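Ferrous iron transport protein B (Legionella pneumophila, PDB 3IBY) probably transports ferrous iron across the bacterial inner membrane in a GTP-driven uptake system, this chain being its cytosolic GTP-binding portion. Local coordinates at residues Pro145-His149 / Lys150-Ile154; Leu157-Ser160 / Leu161-Cys164; Asn188-Ser192 / Lys193-Asn197; Ala218-Glu221 / Ser222-Lys226; Ile246-Ile249 / Val250-Gln254. One frame throughout, in Å; residues are numbered along the deposited sequence.

Contact 1. Residues Pro145-His149 / Lys150-Ile154; sequences PIQAH and KNIGI
The imidazole of His-149 is approached obliquely by Lys-150: Lys-150 CG lies 4.2 Å from the centroid of the His-149 ring and 29° off the normal, an off-centre CH-pi contact, and Lys-150 CD keeps beside the same ring, the two side chains lying side by side. At the rim of that ring, NE2 is hydrogen-bonded to Asp-121 OD2. A second flat group is the carbonyl of Gln-147, which receives Lys-150 N and Ile-152 N on opposite faces of its plane. These bonds measure 2.9 Å from Lys-150 N to Gln-147 O and 3.1 Å from Ile-152 N to the same oxygen.

In return Gln-147 N gives a straighter bond to Ile-152 O, 2.7 Å at 166°. Asn-151 and Ile-152 thus both face Gln-147 in a G1 beta bulge, with Asn-151 N turned to Ala-148 O at 3.0 Å. Gly-153, at positive phi, packs against Ile-146, whose CG2 is 3.6 Å from Gly-153 C, and occupies the N-cap of the following helix.

The turn carries Gln-147, Ala-148 and His-149, predicted to bind GTP and consistent with the G5 loop of the G domain; Ala-148 N is also bonded to Asn-118 OD1. It links strand 143-145 to helix 154-162, with Ile-146 and Ile-154 packed on Leu-17 of helix 14-22, and Pro-145 and Lys-150 beside helix 120-125.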
# COMPACT_ATOMS: atom_id res chain seq x y z
N PRO A 145 -13.10 -9.06 -3.32
CA PRO A 145 -12.62 -10.37 -3.71
C PRO A 145 -12.68 -10.57 -5.21
O PRO A 145 -13.72 -10.29 -5.81
CB PRO A 145 -13.59 -11.33 -3.04
CG PRO A 145 -14.36 -10.53 -2.06
CD PRO A 145 -14.28 -9.13 -2.44
N ILE A 146 -11.58 -11.05 -5.80
CA ILE A 146 -11.46 -11.30 -7.25
C ILE A 146 -10.66 -12.55 -7.65
O ILE A 146 -10.05 -13.23 -6.82
CB ILE A 146 -10.79 -10.09 -7.98
CG1 ILE A 146 -9.32 -9.92 -7.53
CG2 ILE A 146 -11.58 -8.80 -7.73
CD1 ILE A 146 -8.47 -9.06 -8.45
N GLN A 147 -10.70 -12.87 -8.94
CA GLN A 147 -9.80 -13.84 -9.57
C GLN A 147 -9.42 -13.26 -10.92
O GLN A 147 -10.14 -13.41 -11.92
CB GLN A 147 -10.46 -15.19 -9.75
CG GLN A 147 -11.04 -15.80 -8.49
CD GLN A 147 -11.81 -17.07 -8.78
OE1 GLN A 147 -12.80 -17.35 -8.13
NE2 GLN A 147 -11.38 -17.81 -9.77
N ALA A 148 -8.31 -12.54 -10.91
CA ALA A 148 -7.99 -11.67 -12.01
C ALA A 148 -7.79 -12.54 -13.21
O ALA A 148 -8.26 -12.23 -14.31
CB ALA A 148 -6.72 -10.89 -11.68
N HIS A 149 -7.07 -13.64 -13.01
CA HIS A 149 -6.80 -14.62 -14.09
C HIS A 149 -8.07 -15.16 -14.78
O HIS A 149 -8.00 -15.68 -15.88
CB HIS A 149 -5.90 -15.78 -13.58
CG HIS A 149 -6.39 -16.45 -12.33
ND1 HIS A 149 -6.67 -15.75 -11.17
CD2 HIS A 149 -6.65 -17.75 -12.06
CE1 HIS A 149 -7.09 -16.60 -10.25
NE2 HIS A 149 -7.10 -17.81 -10.76
N LYS A 150 -9.21 -15.02 -14.12
CA LYS A 150 -10.46 -15.55 -14.62
C LYS A 150 -11.52 -14.46 -14.76
O LYS A 150 -12.66 -14.74 -15.06
CB LYS A 150 -10.93 -16.66 -13.67
CG LYS A 150 -10.09 -17.94 -13.74
CD LYS A 150 -10.28 -18.85 -12.51
CE LYS A 150 -11.70 -19.28 -12.32
NZ LYS A 150 -11.84 -20.32 -11.28
N ASN A 151 -11.12 -13.20 -14.58
CA ASN A 151 -12.02 -12.04 -14.67
C ASN A 151 -13.16 -11.99 -13.66
O ASN A 151 -14.09 -11.21 -13.80
CB ASN A 151 -12.55 -11.90 -16.09
CG ASN A 151 -11.79 -10.87 -16.88
OD1 ASN A 151 -11.93 -9.66 -16.62
ND2 ASN A 151 -10.98 -11.33 -17.84
N ILE A 152 -13.07 -12.79 -12.60
CA ILE A 152 -14.14 -12.83 -11.64
C ILE A 152 -13.87 -11.71 -10.67
O ILE A 152 -12.77 -11.60 -10.15
CB ILE A 152 -14.24 -14.22 -10.98
CG1 ILE A 152 -14.59 -15.28 -12.06
CG2 ILE A 152 -15.30 -14.21 -9.83
CD1 ILE A 152 -14.57 -16.77 -11.59
N GLY A 153 -14.84 -10.84 -10.46
CA GLY A 153 -14.70 -9.75 -9.50
C GLY A 153 -14.33 -8.40 -10.09
O GLY A 153 -14.58 -7.35 -9.46
N ILE A 154 -13.74 -8.41 -11.28
CA ILE A 154 -13.35 -7.19 -11.98
C ILE A 154 -14.46 -6.15 -12.05
O ILE A 154 -14.22 -4.98 -11.86
CB ILE A 154 -12.84 -7.51 -13.42
CG1 ILE A 154 -11.36 -7.93 -13.44
CG2 ILE A 154 -13.02 -6.30 -14.35
CD1 ILE A 154 -10.67 -8.16 -12.07

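Contact 2. Residues Leu157-Ser160 / Leu161-Cys164; sequences LQQS and LLHC
The side chain of Leu-161 starts against the carbonyls of the preceding turn. Its CB rests 3.1 Å from Gln-158 O, and Leu-161 CG, one bond further, lies 3.5 Å from Leu-157 O, so the base of the side chain rests against two carbonyl oxygens. Beyond CG, the methyls CD1 and CD2 meet nothing of that turn within 4.2 Å, and the leucine packs instead on residues of the sheet. The backbone N of Leu-161 is shared between the same carbonyls, 2.9 Å from Gln-158 O and 3.1 Å, a weak bond, from Leu-157 O. The helix is weakly bonded here.

The next two bonds are weak, Leu-162 N to Gln-159 O and His-163 N to Ser-160 O. A water links Ser-160 O and His-163 O, donating to Ser-160 O at 2.9 Å and more weakly to His-163 O. Leu-162 CB lies over one face of the His-163 imidazole, towards its rim, while His-163 CD2 comes within 3.5 Å of Gln-159 O.

This last part of helix 154-162 lies against the G-domain sheet. Leu-161 packs on Phe-43, Ile-50 and Ile-88 from three strands, Leu-157 on Val-114 and Ala-116 of strand 113-118, and Cys-164 on Cys-86.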
# COMPACT_ATOMS: atom_id res chain seq x y z
N LEU A 157 -14.89 -4.48 -8.63
CA LEU A 157 -13.67 -3.69 -8.34
C LEU A 157 -13.68 -2.41 -9.16
O LEU A 157 -13.27 -1.37 -8.68
CB LEU A 157 -12.43 -4.49 -8.67
CG LEU A 157 -11.13 -3.74 -8.49
CD1 LEU A 157 -10.80 -3.68 -7.03
CD2 LEU A 157 -10.00 -4.41 -9.28
N GLN A 158 -14.16 -2.51 -10.39
CA GLN A 158 -14.35 -1.35 -11.24
C GLN A 158 -15.36 -0.46 -10.57
O GLN A 158 -15.11 0.69 -10.37
CB GLN A 158 -14.85 -1.76 -12.63
CG GLN A 158 -13.78 -2.35 -13.58
CD GLN A 158 -14.41 -3.00 -14.84
OE1 GLN A 158 -15.63 -3.17 -14.90
NE2 GLN A 158 -13.60 -3.35 -15.82
N GLN A 159 -16.50 -1.01 -10.20
CA GLN A 159 -17.55 -0.21 -9.58
C GLN A 159 -17.01 0.51 -8.33
O GLN A 159 -17.11 1.73 -8.21
CB GLN A 159 -18.74 -1.09 -9.22
CG GLN A 159 -20.05 -0.46 -9.60
CD GLN A 159 -20.14 -0.19 -11.08
OE1 GLN A 159 -19.68 -1.00 -11.89
NE2 GLN A 159 -20.69 0.97 -11.45
N SER A 160 -16.37 -0.24 -7.44
CA SER A 160 -15.76 0.33 -6.26
C SER A 160 -14.72 1.44 -6.55
O SER A 160 -14.46 2.28 -5.69
CB SER A 160 -15.08 -0.80 -5.49
OG SER A 160 -14.75 -0.40 -4.19
N LEU A 161 -14.14 1.46 -7.75
CA LEU A 161 -13.25 2.55 -8.14
C LEU A 161 -13.89 3.90 -8.23
O LEU A 161 -13.28 4.88 -7.87
CB LEU A 161 -12.67 2.31 -9.50
CG LEU A 161 -11.42 1.49 -9.46
CD1 LEU A 161 -10.87 1.57 -10.85
CD2 LEU A 161 -10.45 2.01 -8.41
N LEU A 162 -15.09 3.95 -8.76
CA LEU A 162 -15.83 5.19 -8.85
C LEU A 162 -16.20 5.80 -7.49
O LEU A 162 -16.46 6.99 -7.41
CB LEU A 162 -17.12 4.97 -9.65
CG LEU A 162 -16.94 4.69 -11.13
CD1 LEU A 162 -18.30 4.37 -11.74
CD2 LEU A 162 -16.31 5.88 -11.83
N HIS A 163 -16.26 4.99 -6.44
CA HIS A 163 -16.60 5.49 -5.10
C HIS A 163 -15.39 5.39 -4.16
O HIS A 163 -15.54 5.22 -2.95
CB HIS A 163 -17.80 4.72 -4.53
CG HIS A 163 -18.83 4.36 -5.56
ND1 HIS A 163 -19.49 5.31 -6.30
CD2 HIS A 163 -19.31 3.16 -5.97
CE1 HIS A 163 -20.34 4.71 -7.12
NE2 HIS A 163 -20.25 3.41 -6.94
N CYS A 164 -14.20 5.50 -4.72
CA CYS A 164 -12.98 5.44 -3.94
C CYS A 164 -12.43 6.84 -3.84
O CYS A 164 -11.41 7.17 -4.47
CB CYS A 164 -11.95 4.53 -4.60
SG CYS A 164 -10.47 4.25 -3.59
O HOH W 1 -15.22 2.38 -2.91

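Contact 3. Residues Asn188-Ser192 / Lys193-Asn197; sequences NQLIS and KGYKN
A Schellman motif ends helix 177-193, and Tyr-195, just past its glycine, folds back on Leu-190. Gly-194 has left helical angles with a phi of 119°, and two bonds run back into the last turn: Tyr-195 N to Leu-190 O at 3.2 Å and Gly-194 N to Ile-191 O at 2.9 Å. The turn before is ordinary helix, with Lys-193 N meeting Gln-189 O in the plane of that carbonyl.

Leu-190 O accepts from Tyr-195 N and, weakly, from Gly-194 N. It also lies at the edge of the Tyr-195 ring, in its plane, 3.2 Å from Tyr-195 CD2. The ring is placed there by a first torsion of -71°, which sets CG beside the backbone N and opposite the carbonyl carbon; Tyr-195 CD2 then also brushes Leu-190 CB at 4.1 Å. Lys-193 CB approaches Leu-190 O at 3.1 Å, leaving this carbonyl hemmed in by carbon as well as by N-H groups.

Ser-192 OG bonds to Asn-188 O at 3.1 Å, doubling the backbone bond from Ser-192 N to that acceptor. Across the turn, the Asn-197 side chain crosses that of Ile-191, with Asn-197 ND2 3.7 Å from Ile-191 CG1.

Lys-196 is the N-cap of helix 197-209, so the motif joins two helices of the helical part of this cytosolic fragment, probably the GDI domain. Leu-190 and Ile-191 pack on Ala-200 of that helix, Tyr-195 meets the ring of Phe-199, and Lys-193 makes a cation-pi contact with Phe-219 of helix 219-229.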
# COMPACT_ATOMS: atom_id res chain seq x y z
N ASN A 188 6.02 16.43 14.37
CA ASN A 188 5.89 17.87 14.59
C ASN A 188 7.05 18.69 14.02
O ASN A 188 6.85 19.73 13.41
CB ASN A 188 5.70 18.13 16.10
CG ASN A 188 4.34 17.61 16.61
OD1 ASN A 188 4.25 16.95 17.67
ND2 ASN A 188 3.27 17.92 15.86
N GLN A 189 8.28 18.21 14.23
CA GLN A 189 9.45 18.73 13.53
C GLN A 189 9.09 18.96 12.04
O GLN A 189 9.25 20.09 11.53
CB GLN A 189 10.59 17.71 13.66
CG GLN A 189 12.05 18.23 13.65
CD GLN A 189 13.07 17.17 14.21
OE1 GLN A 189 12.68 16.08 14.65
NE2 GLN A 189 14.37 17.51 14.20
N LEU A 190 8.56 17.92 11.39
CA LEU A 190 8.17 17.99 9.97
C LEU A 190 7.11 19.06 9.67
O LEU A 190 7.25 19.81 8.72
CB LEU A 190 7.68 16.63 9.46
CG LEU A 190 8.72 15.51 9.49
CD1 LEU A 190 8.20 14.29 8.84
CD2 LEU A 190 10.03 15.97 8.85
N ILE A 191 6.04 19.11 10.47
CA ILE A 191 5.00 20.12 10.26
C ILE A 191 5.60 21.53 10.31
O ILE A 191 5.34 22.34 9.43
CB ILE A 191 3.83 19.97 11.27
CG1 ILE A 191 3.06 18.67 11.00
CG2 ILE A 191 2.87 21.11 11.17
CD1 ILE A 191 2.30 18.13 12.18
N SER A 192 6.44 21.80 11.31
CA SER A 192 7.12 23.11 11.44
C SER A 192 8.01 23.44 10.25
O SER A 192 8.12 24.62 9.86
CB SER A 192 8.01 23.15 12.68
OG SER A 192 7.30 22.79 13.83
N LYS A 193 8.68 22.40 9.75
CA LYS A 193 9.49 22.47 8.54
C LYS A 193 8.67 23.04 7.39
O LYS A 193 9.23 23.65 6.48
CB LYS A 193 10.03 21.08 8.18
CG LYS A 193 11.54 20.92 8.31
CD LYS A 193 12.27 21.61 7.14
CE LYS A 193 13.74 21.94 7.48
NZ LYS A 193 14.35 22.97 6.56
N GLY A 194 7.35 22.85 7.44
CA GLY A 194 6.44 23.33 6.43
C GLY A 194 5.68 22.21 5.75
O GLY A 194 4.82 22.45 4.94
N TYR A 195 5.98 20.95 6.06
CA TYR A 195 5.29 19.85 5.39
C TYR A 195 3.78 19.85 5.64
O TYR A 195 3.31 20.34 6.66
CB TYR A 195 5.88 18.49 5.79
CG TYR A 195 7.25 18.24 5.22
CD1 TYR A 195 7.42 17.63 3.98
CD2 TYR A 195 8.39 18.61 5.93
CE1 TYR A 195 8.69 17.41 3.47
CE2 TYR A 195 9.66 18.39 5.42
CZ TYR A 195 9.80 17.80 4.20
OH TYR A 195 11.06 17.62 3.74
N LYS A 196 3.01 19.31 4.69
CA LYS A 196 1.57 19.22 4.86
C LYS A 196 1.29 18.01 5.75
O LYS A 196 2.10 17.07 5.78
CB LYS A 196 0.90 19.10 3.50
CG LYS A 196 -0.52 19.66 3.48
CD LYS A 196 -1.34 19.05 2.33
CE LYS A 196 -1.36 17.50 2.38
NZ LYS A 196 -1.80 16.95 3.72
N ASN A 197 0.17 18.03 6.47
CA ASN A 197 -0.10 17.02 7.53
C ASN A 197 -0.04 15.57 7.11
O ASN A 197 0.67 14.78 7.73
CB ASN A 197 -1.45 17.27 8.18
CG ASN A 197 -1.49 18.56 8.93
OD1 ASN A 197 -2.42 19.33 8.76
ND2 ASN A 197 -0.45 18.83 9.74

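Contact 4. Residues Ala218-Glu221 / Ser222-Lys226; sequences AFTE and SLLIK
Phe-219 belongs to the firmly held side of the contact, its carbonyl oxygen gripped within the first turn. Ser-222 OG donates to Phe-219 O at 2.7 Å, reaching the oxygen from above the carbonyl plane at a C=O...O angle of 106°. A first torsion of 36°, which wedges the hydroxyl between the serine's own N and carbonyl carbon, makes this fold-back possible. Leu-223 N points straight at Phe-219 O, yet at 3.3 Å the bond is weak. The phenylalanine ring lies side by side with Leu-223, Phe-219 CZ 4.2 Å from Leu-223 CD1. Nearby, Leu-224 N bonds to Thr-220 O, and Leu-224 CG sits 3.4 Å from that oxygen.

This is the opening of helix 219-229, where the serine hydroxyl adds a second bond to a carbonyl in the first turn. Its inner side is largely apolar: Leu-223 packs on Leu-186 and Leu-207 from two other helices, and Thr-220 on Phe-203.

The far side is exposed and more weakly bonded. Ile-225 N bonds only weakly to Glu-221 O, and the main side-chain approach is Ile-225 CG1 at 3.3 Å from Glu-221 O. Both residues lie at the surface and border crystal neighbours.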
# COMPACT_ATOMS: atom_id res chain seq x y z
N ALA A 218 20.07 14.97 2.39
CA ALA A 218 20.83 15.96 3.15
C ALA A 218 20.16 16.27 4.50
O ALA A 218 20.82 16.28 5.54
CB ALA A 218 21.01 17.24 2.34
N PHE A 219 18.86 16.56 4.43
CA PHE A 219 17.99 16.81 5.61
C PHE A 219 17.51 15.46 6.21
O PHE A 219 17.34 15.30 7.44
CB PHE A 219 16.79 17.71 5.19
CG PHE A 219 15.65 17.75 6.18
CD1 PHE A 219 15.77 18.42 7.39
CD2 PHE A 219 14.44 17.13 5.89
CE1 PHE A 219 14.70 18.45 8.32
CE2 PHE A 219 13.36 17.16 6.82
CZ PHE A 219 13.49 17.82 8.02
N THR A 220 17.26 14.50 5.31
CA THR A 220 16.89 13.13 5.65
C THR A 220 18.06 12.39 6.35
O THR A 220 17.82 11.50 7.16
CB THR A 220 16.40 12.34 4.36
OG1 THR A 220 15.32 13.06 3.73
CG2 THR A 220 15.93 10.85 4.67
N GLU A 221 19.31 12.77 6.07
CA GLU A 221 20.43 12.07 6.67
C GLU A 221 20.72 12.57 8.08
O GLU A 221 21.21 11.83 8.93
CB GLU A 221 21.64 12.12 5.76
CG GLU A 221 21.50 11.17 4.58
CD GLU A 221 22.14 11.69 3.31
OE1 GLU A 221 23.15 12.43 3.42
OE2 GLU A 221 21.61 11.36 2.21
N SER A 222 20.39 13.83 8.33
CA SER A 222 20.56 14.42 9.66
C SER A 222 19.55 13.81 10.61
O SER A 222 19.92 13.24 11.62
CB SER A 222 20.47 15.96 9.61
OG SER A 222 19.52 16.40 8.66
N LEU A 223 18.27 13.89 10.27
CA LEU A 223 17.27 13.20 11.09
C LEU A 223 17.60 11.72 11.41
O LEU A 223 17.43 11.28 12.54
CB LEU A 223 15.89 13.30 10.45
CG LEU A 223 15.15 14.63 10.56
CD1 LEU A 223 13.66 14.36 10.38
CD2 LEU A 223 15.41 15.33 11.89
N LEU A 224 18.06 10.97 10.40
CA LEU A 224 18.37 9.52 10.55
C LEU A 224 19.46 9.24 11.59
O LEU A 224 19.42 8.21 12.27
CB LEU A 224 18.76 8.85 9.20
CG LEU A 224 17.64 8.31 8.29
CD1 LEU A 224 18.14 7.67 6.94
CD2 LEU A 224 16.75 7.31 9.04
N ILE A 225 20.44 10.12 11.71
CA ILE A 225 21.46 9.89 12.71
C ILE A 225 20.87 10.26 14.06
O ILE A 225 21.13 9.58 15.05
CB ILE A 225 22.78 10.59 12.41
CG1 ILE A 225 22.55 12.04 11.98
CG2 ILE A 225 23.50 9.81 11.35
CD1 ILE A 225 23.80 12.80 11.67
N LYS A 226 20.02 11.29 14.06
CA LYS A 226 19.32 11.68 15.27
C LYS A 226 18.49 10.54 15.83
O LYS A 226 18.38 10.40 17.05
CB LYS A 226 18.42 12.88 15.00
CG LYS A 226 17.84 13.52 16.25
CD LYS A 226 16.37 13.87 16.06
CE LYS A 226 15.79 14.59 17.26
NZ LYS A 226 15.40 16.01 16.95

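Contact 5. Residues Ile246-Ile249 / Val250-Gln254; sequences IHEI and VTLVQ
A first torsion of -177° on His-247, with CG opposite the backbone N, and one of 45° on Thr-251, with OG1 between its own N and carbonyl carbon, bring ring and methyl together one helical turn apart; the latter leaves Thr-251 CG2 beside the backbone N, opposite the carbonyl carbon. That methyl approaches the imidazole obliquely, Thr-251 CG2 lying 4.1 Å from the centroid of the His-247 ring and 30° off the normal, an off-centre CH-pi contact in which NE2 is the ring atom nearest to CG2.

The same torsion tucks the hydroxyl against the backbone. Thr-251 OG1 lies 2.7 Å from Glu-248 O and 2.9 Å from His-247 O, and either carbonyl could take its single proton. The amide of Thr-251 is nearly ideal: Thr-251 N reaches His-247 O at 3.0 Å with the N-H almost straight. Beside it Val-250 N bonds to Ile-246 O at 2.9 Å, and Val-250 CG2 packs 4.3 Å from Ile-246 CG2.

Further on, Leu-252 N has two weak bonds, to Glu-248 O and Ile-249 O, and Val-250 O accepts from both Val-253 N and Gln-254 N. Three- and four-residue bonds are thus mixed near the end of helix 234-253, before the short strand 254-255, which pairs with 129-130. Ile-249 faces Leu-135 and Leu-138 of helix 132-139, and Ile-246 packs on Leu-100.

His-247 ND1 is hydrogen-bonded to Glu-97 OE1, which would fix the turn of the ring. The carboxylate probably polarises the imidazole and may favour a proton on ND1, while the threonine presents carbon to the NE2 side and stores its hydroxyl on the helix backbone.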
# COMPACT_ATOMS: atom_id res chain seq x y z
N ILE A 246 -1.22 -6.50 12.52
CA ILE A 246 -1.55 -7.17 11.30
C ILE A 246 -1.83 -8.62 11.65
O ILE A 246 -2.79 -9.18 11.14
CB ILE A 246 -0.44 -7.07 10.27
CG1 ILE A 246 -0.45 -5.68 9.68
CG2 ILE A 246 -0.60 -8.09 9.18
CD1 ILE A 246 0.83 -5.40 8.97
N HIS A 247 -0.97 -9.22 12.49
CA HIS A 247 -1.16 -10.60 12.98
C HIS A 247 -2.52 -10.68 13.66
O HIS A 247 -3.27 -11.58 13.43
CB HIS A 247 -0.05 -11.03 13.95
CG HIS A 247 -0.16 -12.45 14.43
ND1 HIS A 247 0.39 -13.51 13.75
CD2 HIS A 247 -0.73 -12.97 15.55
CE1 HIS A 247 0.15 -14.63 14.41
NE2 HIS A 247 -0.52 -14.33 15.51
N GLU A 248 -2.84 -9.68 14.44
CA GLU A 248 -4.12 -9.69 15.10
C GLU A 248 -5.28 -9.62 14.08
O GLU A 248 -6.25 -10.33 14.24
CB GLU A 248 -4.17 -8.62 16.23
CG GLU A 248 -5.44 -7.81 16.36
CD GLU A 248 -5.27 -6.65 17.34
OE1 GLU A 248 -6.20 -5.81 17.39
OE2 GLU A 248 -4.22 -6.55 18.05
N ILE A 249 -5.17 -8.84 13.03
CA ILE A 249 -6.25 -8.79 12.02
C ILE A 249 -6.39 -10.11 11.29
O ILE A 249 -7.51 -10.52 10.94
CB ILE A 249 -6.02 -7.67 10.96
CG1 ILE A 249 -6.41 -6.32 11.55
CG2 ILE A 249 -6.82 -7.93 9.66
CD1 ILE A 249 -5.57 -5.18 11.00
N VAL A 250 -5.26 -10.78 11.04
CA VAL A 250 -5.27 -12.04 10.30
C VAL A 250 -5.98 -13.10 11.13
O VAL A 250 -6.90 -13.77 10.64
CB VAL A 250 -3.84 -12.46 9.87
CG1 VAL A 250 -3.84 -13.84 9.29
CG2 VAL A 250 -3.26 -11.49 8.81
N THR A 251 -5.60 -13.21 12.40
CA THR A 251 -6.24 -14.15 13.34
C THR A 251 -7.79 -13.97 13.50
O THR A 251 -8.50 -14.90 13.80
CB THR A 251 -5.51 -14.11 14.72
OG1 THR A 251 -5.28 -12.75 15.08
CG2 THR A 251 -4.13 -14.78 14.66
N LEU A 252 -8.31 -12.77 13.27
CA LEU A 252 -9.76 -12.50 13.27
C LEU A 252 -10.47 -12.87 11.94
O LEU A 252 -11.68 -13.07 11.91
CB LEU A 252 -10.00 -11.01 13.55
CG LEU A 252 -9.63 -10.49 14.94
CD1 LEU A 252 -9.55 -8.98 14.97
CD2 LEU A 252 -10.63 -10.99 15.94
N VAL A 253 -9.73 -12.94 10.86
CA VAL A 253 -10.33 -12.98 9.54
C VAL A 253 -10.02 -14.29 8.80
O VAL A 253 -10.76 -14.71 7.91
CB VAL A 253 -9.88 -11.74 8.71
CG1 VAL A 253 -9.66 -12.11 7.24
CG2 VAL A 253 -10.88 -10.60 8.88
N GLN A 254 -8.94 -14.95 9.17
CA GLN A 254 -8.46 -16.06 8.39
C GLN A 254 -8.37 -17.28 9.25
O GLN A 254 -7.75 -17.23 10.31
CB GLN A 254 -7.08 -15.71 7.87
CG GLN A 254 -6.33 -16.82 7.22
CD GLN A 254 -5.29 -16.23 6.29
OE1 GLN A 254 -4.10 -16.20 6.59
NE2 GLN A 254 -5.75 -15.71 5.17

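How the contacts relate
Along the chain the five contacts follow one another in series. Contacts 1 and 2, centres about 14 Å apart, adjoin in sequence and belong to the G domain: the first leads from strand 143-145 into helix 154-162, the second ends that helix beside the sheet. Contacts 3 and 4 lie in the helical region, probably the GDI domain, at the far side of the chain, about 41 Å and 44 Å from contact 1 between centres. They touch each other, helix 177-193 packing on helix 219-229. Contact 5 lies about 23 Å from contact 1 between centres, on helix 234-253, which follows helix 219-229 and packs on helices 96-106 and 132-139, tying the helical region back to the G domain.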